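Local coordinates for protein SeviL (Septifer virgatus, PDB 6LF2) that binds the glycans of GM1b and asialo-GM1 as an R-type lectin of beta-trefoil fold from a mussel, at residues B[10-18]-B[122-132]; B[18-26]-B[34-45]. All blocks are in the same frame, centred on the assembly; numbering follows the deposited sequence.

Interaction 1: B[10-18]-B[122-132]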
loop_
_atom_site.group_PDB
_atom_site.type_symbol
_atom_site.label_atom_id
_atom_site.label_comp_id
_atom_site.label_asym_id
_atom_site.label_seq_id
_atom_site.Cartn_x
_atom_site.Cartn_y
_atom_site.Cartn_z
ATOM N N GLY B 10 -3.752 13.001 7.323
ATOM C CA GLY B 10 -2.722 11.978 7.382
ATOM C C GLY B 10 -1.898 12.003 6.113
ATOM O O GLY B 10 -2.218 12.695 5.143
ATOM N N LYS B 11 -0.823 11.222 6.135
ATOM C CA LYS B 11 0.048 11.031 4.986
ATOM C C LYS B 11 -0.171 9.616 4.476
ATOM O O LYS B 11 -0.209 8.675 5.276
ATOM C CB LYS B 11 1.516 11.235 5.372
ATOM C CG LYS B 11 1.888 12.657 5.797
ATOM C CD LYS B 11 2.093 13.583 4.604
ATOM C CE LYS B 11 2.352 15.008 5.069
ATOM N NZ LYS B 11 3.454 15.071 6.070
ATOM N N CYS B 12 -0.320 9.462 3.163
ATOM C CA CYS B 12 -0.715 8.157 2.659
ATOM C C CYS B 12 -0.143 7.878 1.279
ATOM O O CYS B 12 0.144 8.788 0.496
ATOM C CB CYS B 12 -2.241 8.018 2.610
ATOM S SG CYS B 12 -3.042 9.114 1.429
ATOM N N TYR B 13 0.020 6.587 0.991
ATOM C CA TYR B 13 0.201 6.138 -0.377
ATOM C C TYR B 13 -1.174 5.910 -0.993
ATOM O O TYR B 13 -2.143 5.612 -0.288
ATOM C CB TYR B 13 1.007 4.839 -0.444
ATOM C CG TYR B 13 2.434 4.949 0.052
ATOM C CD1 TYR B 13 3.460 5.276 -0.815
ATOM C CD2 TYR B 13 2.753 4.701 1.391
ATOM C CE1 TYR B 13 4.780 5.377 -0.373
ATOM C CE2 TYR B 13 4.066 4.798 1.844
ATOM C CZ TYR B 13 5.067 5.133 0.960
ATOM O OH TYR B 13 6.374 5.242 1.380
ATOM N N ILE B 14 -1.253 6.078 -2.310
ATOM C CA ILE B 14 -2.498 5.942 -3.063
ATOM C C ILE B 14 -2.230 4.900 -4.141
ATOM O O ILE B 14 -1.588 5.180 -5.158
ATOM C CB ILE B 14 -2.971 7.281 -3.649
ATOM C CG1 ILE B 14 -3.185 8.287 -2.510
ATOM C CG2 ILE B 14 -4.256 7.086 -4.459
ATOM C CD1 ILE B 14 -3.574 9.701 -2.954
ATOM N N GLN B 15 -2.687 3.669 -3.903
ATOM C CA GLN B 15 -2.272 2.519 -4.690
ATOM C C GLN B 15 -3.470 1.876 -5.379
ATOM O O GLN B 15 -4.559 1.794 -4.806
ATOM C CB GLN B 15 -1.552 1.502 -3.786
ATOM C CG GLN B 15 -1.004 0.284 -4.521
ATOM C CD GLN B 15 0.043 -0.450 -3.703
ATOM O OE1 GLN B 15 1.077 0.122 -3.334
ATOM N NE2 GLN B 15 -0.222 -1.728 -3.417
ATOM N N ASN B 16 -3.259 1.431 -6.616
ATOM C CA ASN B 16 -4.336 0.894 -7.433
ATOM C C ASN B 16 -4.479 -0.608 -7.241
ATOM O O ASN B 16 -3.491 -1.343 -7.256
ATOM C CB ASN B 16 -4.065 1.193 -8.908
ATOM C CG ASN B 16 -5.321 1.124 -9.745
ATOM O OD1 ASN B 16 -5.739 0.047 -10.179
ATOM N ND2 ASN B 16 -5.947 2.277 -9.964
ATOM N N ARG B 17 -5.729 -1.062 -7.104
ATOM C CA ARG B 17 -5.986 -2.498 -6.979
ATOM C C ARG B 17 -5.562 -3.273 -8.219
ATOM O O ARG B 17 -5.145 -4.437 -8.115
ATOM C CB ARG B 17 -7.467 -2.745 -6.714
ATOM C CG ARG B 17 -7.796 -4.208 -6.387
ATOM C CD ARG B 17 -9.235 -4.304 -5.933
ATOM N NE ARG B 17 -9.641 -5.681 -5.661
ATOM C CZ ARG B 17 -10.016 -6.543 -6.600
ATOM N NH1 ARG B 17 -10.028 -6.173 -7.874
ATOM N NH2 ARG B 17 -10.378 -7.775 -6.264
ATOM N N GLU B 18 -5.700 -2.680 -9.411
ATOM C CA GLU B 18 -5.588 -3.479 -10.623
ATOM C C GLU B 18 -4.146 -3.794 -11.007
ATOM O O GLU B 18 -3.889 -4.868 -11.565
ATOM C CB GLU B 18 -6.323 -2.770 -11.766
ATOM C CG GLU B 18 -6.413 -3.566 -13.053
ATOM C CD GLU B 18 -7.370 -4.749 -12.972
ATOM O OE1 GLU B 18 -8.063 -4.918 -11.946
ATOM O OE2 GLU B 18 -7.426 -5.521 -13.952
ATOM N N GLU B 122 -12.629 -1.179 -13.645
ATOM C CA GLU B 122 -11.879 -1.938 -12.651
ATOM C C GLU B 122 -10.592 -1.234 -12.208
ATOM O O GLU B 122 -10.106 -1.490 -11.100
ATOM C CB GLU B 122 -11.576 -3.326 -13.224
ATOM C CG GLU B 122 -11.451 -4.441 -12.215
ATOM C CD GLU B 122 -12.657 -4.590 -11.289
ATOM O OE1 GLU B 122 -13.807 -4.290 -11.690
ATOM O OE2 GLU B 122 -12.435 -5.014 -10.141
ATOM N N SER B 123 -10.033 -0.341 -13.026
ATOM C CA SER B 123 -8.799 0.360 -12.690
ATOM C C SER B 123 -9.033 1.674 -11.934
ATOM O O SER B 123 -8.096 2.469 -11.788
ATOM C CB SER B 123 -8.004 0.626 -13.963
ATOM O OG SER B 123 -8.878 1.090 -14.969
ATOM N N GLU B 124 -10.244 1.912 -11.440
ATOM C CA GLU B 124 -10.555 3.070 -10.616
ATOM C C GLU B 124 -10.538 2.767 -9.128
ATOM O O GLU B 124 -10.944 3.625 -8.330
ATOM C CB GLU B 124 -11.935 3.626 -10.988
ATOM C CG GLU B 124 -12.000 4.137 -12.410
ATOM C CD GLU B 124 -13.414 4.296 -12.911
ATOM O OE1 GLU B 124 -14.349 3.797 -12.248
ATOM O OE2 GLU B 124 -13.582 4.938 -13.974
ATOM N N LYS B 125 -10.128 1.554 -8.728
ATOM C CA LYS B 125 -10.199 1.140 -7.330
ATOM C C LYS B 125 -8.852 1.390 -6.665
ATOM O O LYS B 125 -7.830 0.872 -7.124
ATOM C CB LYS B 125 -10.594 -0.332 -7.228
ATOM C CG LYS B 125 -11.951 -0.638 -7.841
ATOM C CD LYS B 125 -12.255 -2.122 -7.832
ATOM C CE LYS B 125 -13.632 -2.382 -8.413
ATOM N NZ LYS B 125 -13.998 -3.837 -8.341
ATOM N N TRP B 126 -8.855 2.210 -5.614
ATOM C CA TRP B 126 -7.642 2.613 -4.914
ATOM C C TRP B 126 -7.715 2.255 -3.439
ATOM O O TRP B 126 -8.781 2.297 -2.814
ATOM C CB TRP B 126 -7.395 4.124 -5.017
ATOM C CG TRP B 126 -7.382 4.657 -6.412
ATOM C CD1 TRP B 126 -8.465 5.103 -7.123
ATOM C CD2 TRP B 126 -6.242 4.834 -7.262
ATOM N NE1 TRP B 126 -8.070 5.523 -8.363
ATOM C CE2 TRP B 126 -6.712 5.375 -8.478
ATOM C CE3 TRP B 126 -4.867 4.588 -7.115
ATOM C CZ2 TRP B 126 -5.861 5.669 -9.543
ATOM C CZ3 TRP B 126 -4.024 4.874 -8.170
ATOM C CH2 TRP B 126 -4.523 5.420 -9.371
ATOM N N ILE B 127 -6.553 1.941 -2.876
ATOM C CA ILE B 127 -6.397 1.810 -1.440
ATOM C C ILE B 127 -5.429 2.903 -0.997
ATOM O O ILE B 127 -4.346 3.058 -1.574
ATOM C CB ILE B 127 -5.927 0.394 -1.056
ATOM C CG1 ILE B 127 -5.811 0.252 0.468
ATOM C CG2 ILE B 127 -4.636 0.031 -1.783
ATOM C CD1 ILE B 127 -5.825 -1.202 0.937
ATOM N N LEU B 128 -5.862 3.707 -0.035
ATOM C CA LEU B 128 -5.094 4.838 0.469
ATOM C C LEU B 128 -4.622 4.440 1.858
ATOM O O LEU B 128 -5.416 4.416 2.800
ATOM C CB LEU B 128 -5.943 6.107 0.519
ATOM C CG LEU B 128 -6.502 6.632 -0.805
ATOM C CD1 LEU B 128 -7.825 5.966 -1.135
ATOM C CD2 LEU B 128 -6.678 8.139 -0.698
ATOM N N PHE B 129 -3.349 4.073 1.983
ATOM C CA PHE B 129 -2.868 3.527 3.241
ATOM C C PHE B 129 -1.814 4.425 3.877
ATOM O O PHE B 129 -1.061 5.118 3.192
ATOM C CB PHE B 129 -2.330 2.091 3.077
ATOM C CG PHE B 129 -1.172 1.936 2.101
ATOM C CD1 PHE B 129 0.143 1.994 2.557
ATOM C CD2 PHE B 129 -1.396 1.629 0.763
ATOM C CE1 PHE B 129 1.204 1.804 1.704
ATOM C CE2 PHE B 129 -0.336 1.438 -0.104
ATOM C CZ PHE B 129 0.973 1.520 0.366
ATOM N N LYS B 130 -1.796 4.397 5.213
ATOM C CA LYS B 130 -0.915 5.244 6.009
ATOM C C LYS B 130 0.542 5.046 5.616
ATOM O O LYS B 130 1.023 3.913 5.554
ATOM C CB LYS B 130 -1.089 4.919 7.491
ATOM C CG LYS B 130 -2.484 5.158 8.021
ATOM C CD LYS B 130 -2.618 4.690 9.460
ATOM C CE LYS B 130 -4.054 4.845 9.937
ATOM N NZ LYS B 130 -5.027 4.239 8.980
ATOM N N ALA B 131 1.250 6.152 5.367
ATOM C CA ALA B 131 2.663 6.057 4.999
ATOM C C ALA B 131 3.568 5.840 6.207
ATOM O O ALA B 131 4.632 5.220 6.070
ATOM C CB ALA B 131 3.109 7.312 4.248
ATOM N N TYR B 132 3.181 6.346 7.377
ATOM C CA TYR B 132 4.026 6.322 8.575
ATOM C C TYR B 132 3.329 5.622 9.738
ATOM O O TYR B 132 3.963 5.292 10.740
ATOM C CB TYR B 132 4.404 7.738 9.027
ATOM C CG TYR B 132 4.988 8.638 7.967
ATOM C CD1 TYR B 132 5.771 8.130 6.948
ATOM C CD2 TYR B 132 4.758 10.006 7.995
ATOM C CE1 TYR B 132 6.302 8.956 5.981
ATOM C CE2 TYR B 132 5.283 10.840 7.036
ATOM C CZ TYR B 132 6.055 10.309 6.029
ATOM O OH TYR B 132 6.591 11.133 5.064
ATOM O OXT TYR B 132 2.118 5.396 9.727
HETATM O O HOH W 1 6.552 5.473 3.971
HETATM O O HOH W 2 -9.186 -4.006 -9.603
#

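Interaction 2: B[18-26]-B[34-45]. With NGA (2-acetamido-2-deoxy-beta-D-galactopyranose), chain D; GAL (beta-D-galactopyranose), chain C; GAL (beta-D-galactopyranose), chain E.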
loop_
_atom_site.group_PDB
_atom_site.type_symbol
_atom_site.label_atom_id
_atom_site.label_comp_id
_atom_site.label_asym_id
_atom_site.label_seq_id
_atom_site.Cartn_x
_atom_site.Cartn_y
_atom_site.Cartn_z
ATOM N N GLU B 18 -5.700 -2.680 -9.411
ATOM C CA GLU B 18 -5.588 -3.479 -10.623
ATOM C C GLU B 18 -4.146 -3.794 -11.007
ATOM O O GLU B 18 -3.889 -4.868 -11.565
ATOM C CB GLU B 18 -6.323 -2.770 -11.766
ATOM C CG GLU B 18 -6.413 -3.566 -13.053
ATOM C CD GLU B 18 -7.370 -4.749 -12.972
ATOM O OE1 GLU B 18 -8.063 -4.918 -11.946
ATOM O OE2 GLU B 18 -7.426 -5.521 -13.952
ATOM N N ASN B 19 -3.190 -2.900 -10.709
ATOM C CA ASN B 19 -1.794 -3.135 -11.041
ATOM C C ASN B 19 -0.824 -2.907 -9.885
ATOM O O ASN B 19 0.390 -3.019 -10.092
ATOM C CB ASN B 19 -1.377 -2.251 -12.227
ATOM C CG ASN B 19 -1.420 -0.767 -11.901
ATOM O OD1 ASN B 19 -1.773 -0.364 -10.794
ATOM N ND2 ASN B 19 -1.054 0.054 -12.877
ATOM N N GLY B 20 -1.313 -2.611 -8.684
ATOM C CA GLY B 20 -0.450 -2.314 -7.555
ATOM C C GLY B 20 0.353 -1.039 -7.677
ATOM O O GLY B 20 1.259 -0.817 -6.865
ATOM N N GLY B 21 0.051 -0.199 -8.671
ATOM C CA GLY B 21 0.822 1.013 -8.881
ATOM C C GLY B 21 0.413 2.156 -7.968
ATOM O O GLY B 21 -0.742 2.283 -7.550
ATOM N N ARG B 22 1.386 3.018 -7.667
ATOM C CA ARG B 22 1.187 4.128 -6.745
ATOM C C ARG B 22 1.215 5.447 -7.507
ATOM O O ARG B 22 2.094 5.670 -8.344
ATOM C CB ARG B 22 2.251 4.120 -5.637
ATOM C CG ARG B 22 1.905 3.212 -4.453
ATOM C CD ARG B 22 3.119 2.439 -3.926
ATOM N NE ARG B 22 3.356 1.231 -4.720
ATOM C CZ ARG B 22 4.436 1.003 -5.459
ATOM N NH1 ARG B 22 5.422 1.889 -5.518
ATOM N NH2 ARG B 22 4.533 -0.130 -6.149
ATOM N N ALA B 23 0.227 6.302 -7.233
ATOM C CA ALA B 23 0.242 7.665 -7.747
ATOM C C ALA B 23 1.447 8.409 -7.187
ATOM O O ALA B 23 1.789 8.246 -6.019
ATOM C CB ALA B 23 -1.048 8.378 -7.340
ATOM N N PHE B 24 2.088 9.231 -8.016
ATOM C CA PHE B 24 3.232 10.010 -7.549
ATOM C C PHE B 24 3.217 11.389 -8.198
ATOM O O PHE B 24 2.622 11.592 -9.258
ATOM C CB PHE B 24 4.567 9.300 -7.841
ATOM C CG PHE B 24 4.944 9.262 -9.302
ATOM C CD1 PHE B 24 4.536 8.209 -10.110
ATOM C CD2 PHE B 24 5.700 10.287 -9.872
ATOM C CE1 PHE B 24 4.882 8.166 -11.465
ATOM C CE2 PHE B 24 6.033 10.260 -11.229
ATOM C CZ PHE B 24 5.625 9.195 -12.024
ATOM N N TYR B 25 3.893 12.339 -7.545
ATOM C CA TYR B 25 4.148 13.649 -8.142
ATOM C C TYR B 25 5.573 14.052 -7.789
ATOM O O TYR B 25 5.875 14.270 -6.612
ATOM C CB TYR B 25 3.156 14.711 -7.666
ATOM C CG TYR B 25 3.487 16.085 -8.225
ATOM C CD1 TYR B 25 3.525 16.294 -9.589
ATOM C CD2 TYR B 25 3.780 17.157 -7.383
ATOM C CE1 TYR B 25 3.834 17.546 -10.119
ATOM C CE2 TYR B 25 4.094 18.413 -7.907
ATOM C CZ TYR B 25 4.122 18.592 -9.275
ATOM O OH TYR B 25 4.431 19.831 -9.823
ATOM N N ASN B 26 6.428 14.158 -8.807
ATOM C CA ASN B 26 7.808 14.616 -8.652
ATOM C C ASN B 26 7.900 16.062 -9.126
ATOM O O ASN B 26 7.808 16.333 -10.330
ATOM C CB ASN B 26 8.771 13.731 -9.440
ATOM C CG ASN B 26 10.223 13.965 -9.053
ATOM O OD1 ASN B 26 10.842 14.953 -9.469
ATOM N ND2 ASN B 26 10.779 13.053 -8.253
ATOM N N ILE B 34 1.578 7.296 -12.354
ATOM C CA ILE B 34 1.460 6.092 -11.533
ATOM C C ILE B 34 2.649 5.181 -11.839
ATOM O O ILE B 34 3.053 5.028 -12.997
ATOM C CB ILE B 34 0.105 5.377 -11.770
ATOM C CG1 ILE B 34 -0.006 4.099 -10.934
ATOM C CG2 ILE B 34 -0.110 5.070 -13.251
ATOM C CD1 ILE B 34 -1.367 3.402 -11.080
ATOM N N PHE B 35 3.242 4.608 -10.793
ATOM C CA PHE B 35 4.441 3.786 -10.929
ATOM C C PHE B 35 4.250 2.471 -10.178
ATOM O O PHE B 35 3.721 2.467 -9.065
ATOM C CB PHE B 35 5.669 4.545 -10.391
ATOM C CG PHE B 35 6.946 3.764 -10.486
ATOM C CD1 PHE B 35 7.412 3.335 -11.711
ATOM C CD2 PHE B 35 7.679 3.460 -9.341
ATOM C CE1 PHE B 35 8.586 2.617 -11.807
ATOM C CE2 PHE B 35 8.858 2.734 -9.429
ATOM C CZ PHE B 35 9.316 2.321 -10.659
ATOM N N THR B 36 4.664 1.349 -10.785
ATOM C CA THR B 36 4.360 0.035 -10.213
ATOM C C THR B 36 5.537 -0.663 -9.541
ATOM O O THR B 36 5.363 -1.789 -9.065
ATOM C CB THR B 36 3.787 -0.905 -11.275
ATOM O OG1 THR B 36 4.743 -1.060 -12.328
ATOM C CG2 THR B 36 2.484 -0.349 -11.829
ATOM N N GLY B 37 6.710 -0.044 -9.474
ATOM C CA GLY B 37 7.865 -0.699 -8.882
ATOM C C GLY B 37 8.235 -0.195 -7.498
ATOM O O GLY B 37 7.376 -0.100 -6.619
ATOM N N LYS B 38 9.510 0.156 -7.316
ATOM C CA LYS B 38 10.024 0.636 -6.034
ATOM C C LYS B 38 9.151 1.728 -5.415
ATOM O O LYS B 38 8.587 2.582 -6.109
ATOM C CB LYS B 38 11.451 1.165 -6.219
ATOM C CG LYS B 38 12.086 1.681 -4.937
ATOM C CD LYS B 38 13.583 1.916 -5.084
ATOM C CE LYS B 38 14.274 1.806 -3.725
ATOM N NZ LYS B 38 13.580 2.618 -2.664
ATOM N N MET B 39 9.058 1.696 -4.089
ATOM C CA MET B 39 8.380 2.737 -3.326
ATOM C C MET B 39 9.339 3.899 -3.085
ATOM O O MET B 39 10.445 3.713 -2.560
ATOM C CB MET B 39 7.854 2.153 -2.012
ATOM C CG MET B 39 6.914 0.958 -2.243
ATOM S SD MET B 39 6.097 0.307 -0.769
ATOM C CE MET B 39 5.066 1.695 -0.306
ATOM N N TYR B 40 8.934 5.083 -3.520
ATOM C CA TYR B 40 9.710 6.304 -3.384
ATOM C C TYR B 40 8.928 7.335 -2.585
ATOM O O TYR B 40 7.697 7.280 -2.494
ATOM C CB TYR B 40 10.034 6.908 -4.742
ATOM C CG TYR B 40 11.048 6.208 -5.605
ATOM C CD1 TYR B 40 12.404 6.495 -5.483
ATOM C CD2 TYR B 40 10.649 5.331 -6.609
ATOM C CE1 TYR B 40 13.340 5.895 -6.309
ATOM C CE2 TYR B 40 11.572 4.729 -7.439
ATOM C CZ TYR B 40 12.917 5.013 -7.283
ATOM O OH TYR B 40 13.840 4.416 -8.096
ATOM N N ASP B 41 9.670 8.326 -2.074
ATOM C CA ASP B 41 9.092 9.382 -1.248
ATOM C C ASP B 41 8.052 10.211 -1.986
ATOM O O ASP B 41 7.133 10.749 -1.352
ATOM C CB ASP B 41 10.191 10.316 -0.740
ATOM C CG ASP B 41 10.842 9.809 0.511
ATOM O OD1 ASP B 41 10.446 8.718 0.978
ATOM O OD2 ASP B 41 11.738 10.506 1.033
ATOM N N ASP B 42 8.183 10.356 -3.305
ATOM C CA ASP B 42 7.225 11.187 -4.020
ATOM C C ASP B 42 5.899 10.468 -4.265
ATOM O O ASP B 42 5.020 11.020 -4.935
ATOM C CB ASP B 42 7.830 11.726 -5.327
ATOM C CG ASP B 42 8.216 10.639 -6.325
ATOM O OD1 ASP B 42 7.954 9.443 -6.084
ATOM O OD2 ASP B 42 8.788 10.998 -7.375
ATOM N N GLN B 43 5.730 9.271 -3.713
ATOM C CA GLN B 43 4.445 8.589 -3.708
ATOM C C GLN B 43 3.659 8.844 -2.430
ATOM O O GLN B 43 2.578 8.273 -2.258
ATOM C CB GLN B 43 4.660 7.072 -3.906
ATOM C CG GLN B 43 5.340 6.736 -5.238
ATOM C CD GLN B 43 6.003 5.370 -5.220
ATOM O OE1 GLN B 43 5.703 4.532 -4.365
ATOM N NE2 GLN B 43 6.932 5.154 -6.136
ATOM N N ILE B 44 4.169 9.679 -1.523
ATOM C CA ILE B 44 3.488 9.983 -0.269
ATOM C C ILE B 44 2.705 11.275 -0.438
ATOM O O ILE B 44 3.277 12.312 -0.806
ATOM C CB ILE B 44 4.480 10.097 0.896
ATOM C CG1 ILE B 44 5.282 8.792 1.004
ATOM C CG2 ILE B 44 3.737 10.390 2.194
ATOM C CD1 ILE B 44 6.300 8.774 2.130
ATOM N N TRP B 45 1.404 11.216 -0.141
ATOM C CA TRP B 45 0.494 12.341 -0.317
ATOM C C TRP B 45 -0.067 12.802 1.016
ATOM O O TRP B 45 -0.210 12.016 1.958
ATOM C CB TRP B 45 -0.688 11.981 -1.239
ATOM C CG TRP B 45 -0.278 11.548 -2.610
ATOM C CD1 TRP B 45 0.197 10.318 -2.967
ATOM C CD2 TRP B 45 -0.308 12.328 -3.822
ATOM N NE1 TRP B 45 0.469 10.285 -4.304
ATOM C CE2 TRP B 45 0.172 11.501 -4.860
ATOM C CE3 TRP B 45 -0.684 13.643 -4.129
ATOM C CZ2 TRP B 45 0.281 11.934 -6.181
ATOM C CZ3 TRP B 45 -0.571 14.075 -5.449
ATOM C CH2 TRP B 45 -0.097 13.225 -6.458
HETATM C C1 NGA D . 11.008 6.919 -11.212
HETATM C C2 NGA D . 11.880 8.127 -10.870
HETATM C C3 NGA D . 11.812 8.449 -9.382
HETATM C C4 NGA D . 10.358 8.514 -8.915
HETATM C C5 NGA D . 9.565 7.299 -9.396
HETATM C C6 NGA D . 8.084 7.401 -9.031
HETATM C C7 NGA D . 13.820 8.705 -12.228
HETATM C C8 NGA D . 15.318 8.667 -12.333
HETATM N N2 NGA D . 13.252 7.919 -11.309
HETATM O O3 NGA D . 12.397 9.720 -9.183
HETATM O O4 NGA D . 9.756 9.696 -9.415
HETATM O O5 NGA D . 9.681 7.201 -10.796
HETATM O O6 NGA D . 7.890 7.271 -7.648
HETATM O O7 NGA D . 13.172 9.434 -12.978
HETATM C C1 GAL C . 13.085 9.868 -7.932
HETATM C C2 GAL C . 14.128 10.989 -8.129
HETATM C C3 GAL C . 14.841 11.327 -6.821
HETATM C C4 GAL C . 13.789 11.705 -5.752
HETATM C C5 GAL C . 12.806 10.526 -5.651
HETATM C C6 GAL C . 11.635 10.737 -4.725
HETATM O O2 GAL C . 15.116 10.630 -9.099
HETATM O O3 GAL C . 15.755 12.413 -6.995
HETATM O O4 GAL C . 13.084 12.931 -6.088
HETATM O O5 GAL C . 12.214 10.232 -6.925
HETATM O O6 GAL C . 12.045 10.715 -3.393
HETATM C C1 GAL E . 10.687 5.021 -15.750
HETATM C C2 GAL E . 11.864 4.799 -14.783
HETATM C C3 GAL E . 11.356 4.409 -13.398
HETATM C C4 GAL E . 10.377 5.470 -12.891
HETATM C C5 GAL E . 9.295 5.690 -13.953
HETATM C C6 GAL E . 8.268 6.786 -13.646
HETATM O O2 GAL E . 12.719 3.755 -15.227
HETATM O O3 GAL E . 12.414 4.322 -12.462
HETATM O O4 GAL E . 11.062 6.674 -12.629
HETATM O O5 GAL E . 9.849 6.032 -15.223
HETATM O O6 GAL E . 7.286 6.822 -14.673
HETATM O O HOH W 3 2.743 -3.193 -8.869
HETATM O O HOH W 4 1.061 6.747 -3.683
#

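Interaction 1: B[10-18]-B[122-132]
F129 has its CG wedged between backbone N and carbonyl carbon (chi1 60°), and Y13 has CG anti to the carbonyl carbon (chi1 -64°); together these turns lay CB of Y13 over one face of the F129 ring in a CH-pi contact, 3.7 Å from its centroid. The two rings are near parallel but slid apart, and touch through Y13 CD2 and F129 CE1 at 3.3 Å. Q15 OE1 sits at the edge of the F129 ring and accepts from R22 NE, while F129 stacks on F129 of the second subunit. On the other sheet face, with I14 and L128 side by side, N16 ND2 comes over one face of the W126 ring, toward its rim, with the amide standing nearly upright on it (84°). N16 ND2 donates to S123 O at 2.8 Å, and N16 OD1 takes the N-H of E18 at 2.8 Å in an Asx turn, so both ends of the amide are fixed. Beyond the strands, R17 NH1 reaches E122 OE2 in a long 3.5 Å salt bridge, and K125 NZ holds the same oxygen at 2.7 Å. Backbone bonds such as I127 N to Q15 O (2.8 Å) make this an antiparallel pairing of strands 6-16 and 126-130, the N- and C-terminal closure of a beta-trefoil.

Interaction 2: B[18-26]-B[34-45]
R22 and F35 form an antiparallel hydrogen-bonded pair, R22 N to F35 O and F35 N to R22 O, next to the non-hydrogen-bonded pair A23-I34; beyond it the chain of 34-45 turns back, and Y25 N binds D42 O. R22, bent at chi2 and chi3, brings its guanidinium to the carbonyl of G37 and, by a weak bond from NH1, that of K38. NH1 and NH2 both grip G37 O, NH2 at 2.9 Å on a lone pair in the carbonyl plane. NH1 also donates to Q43 OE1, which lies in the guanidinium plane at 2.9 Å, while M39 CG covers one face and F35 O lies over the opposite one. R22 NE is taken by Q15 OE1. With OE1 taken by R22 NH1, the Q43 amide is held at its other end too: NE2 donates to K38 O, straight and in plane, and to O6 of the N-acetylgalactosamine at 2.8 Å. D42, with CG between backbone N and carbonyl carbon (chi1 62°), lies alongside F24 and turns its carboxylate to the sugar, OD1 accepting from O6 at 2.7 Å and OD2 from O4 at 2.6 Å. N26 ND2 meets D42 OD2 on its anti side at 3.0 Å, amide and carboxylate planes 87° apart. C6 of the N-acetylgalactosamine rests over the centre of the F24 ring, and the Y40 ring turns a face to C3 and C4 of the same sugar. F35 CE1 touches C4 of the chain E galactose at 3.5 Å. The chemistry is consistent with recognition of the central sugar through O4 and O6: D42 accepts from both, N26 braces D42 and itself donates to O4 of the chain C galactose, Q43, fixed by R22, donates to O6, R29 also bonds this sugar, and aromatic rings pack its carbons.

How the interactions relate
Interaction 1 closes the chain ends, and interaction 2 builds the glycan site on the segments that follow strand 6-16; their centres lie 9 Å apart and E18 belongs to both. They join through backbone: C12 O and W45 N are 2.8 Å apart, as are N16 N and G21 O, both probable hydrogen bonds. Y13 CD1 packs at 3.4 Å on Q43 O, so the strand pairing of interaction 1 backs the turn that carries a sugar-binding amide, although the Y13 side chain itself stays about 8 Å from the N-acetylgalactosamine. Both contacts also reach the second subunit: E18 forms a salt bridge with K38 there, and M39 packs on Q15 of that chain.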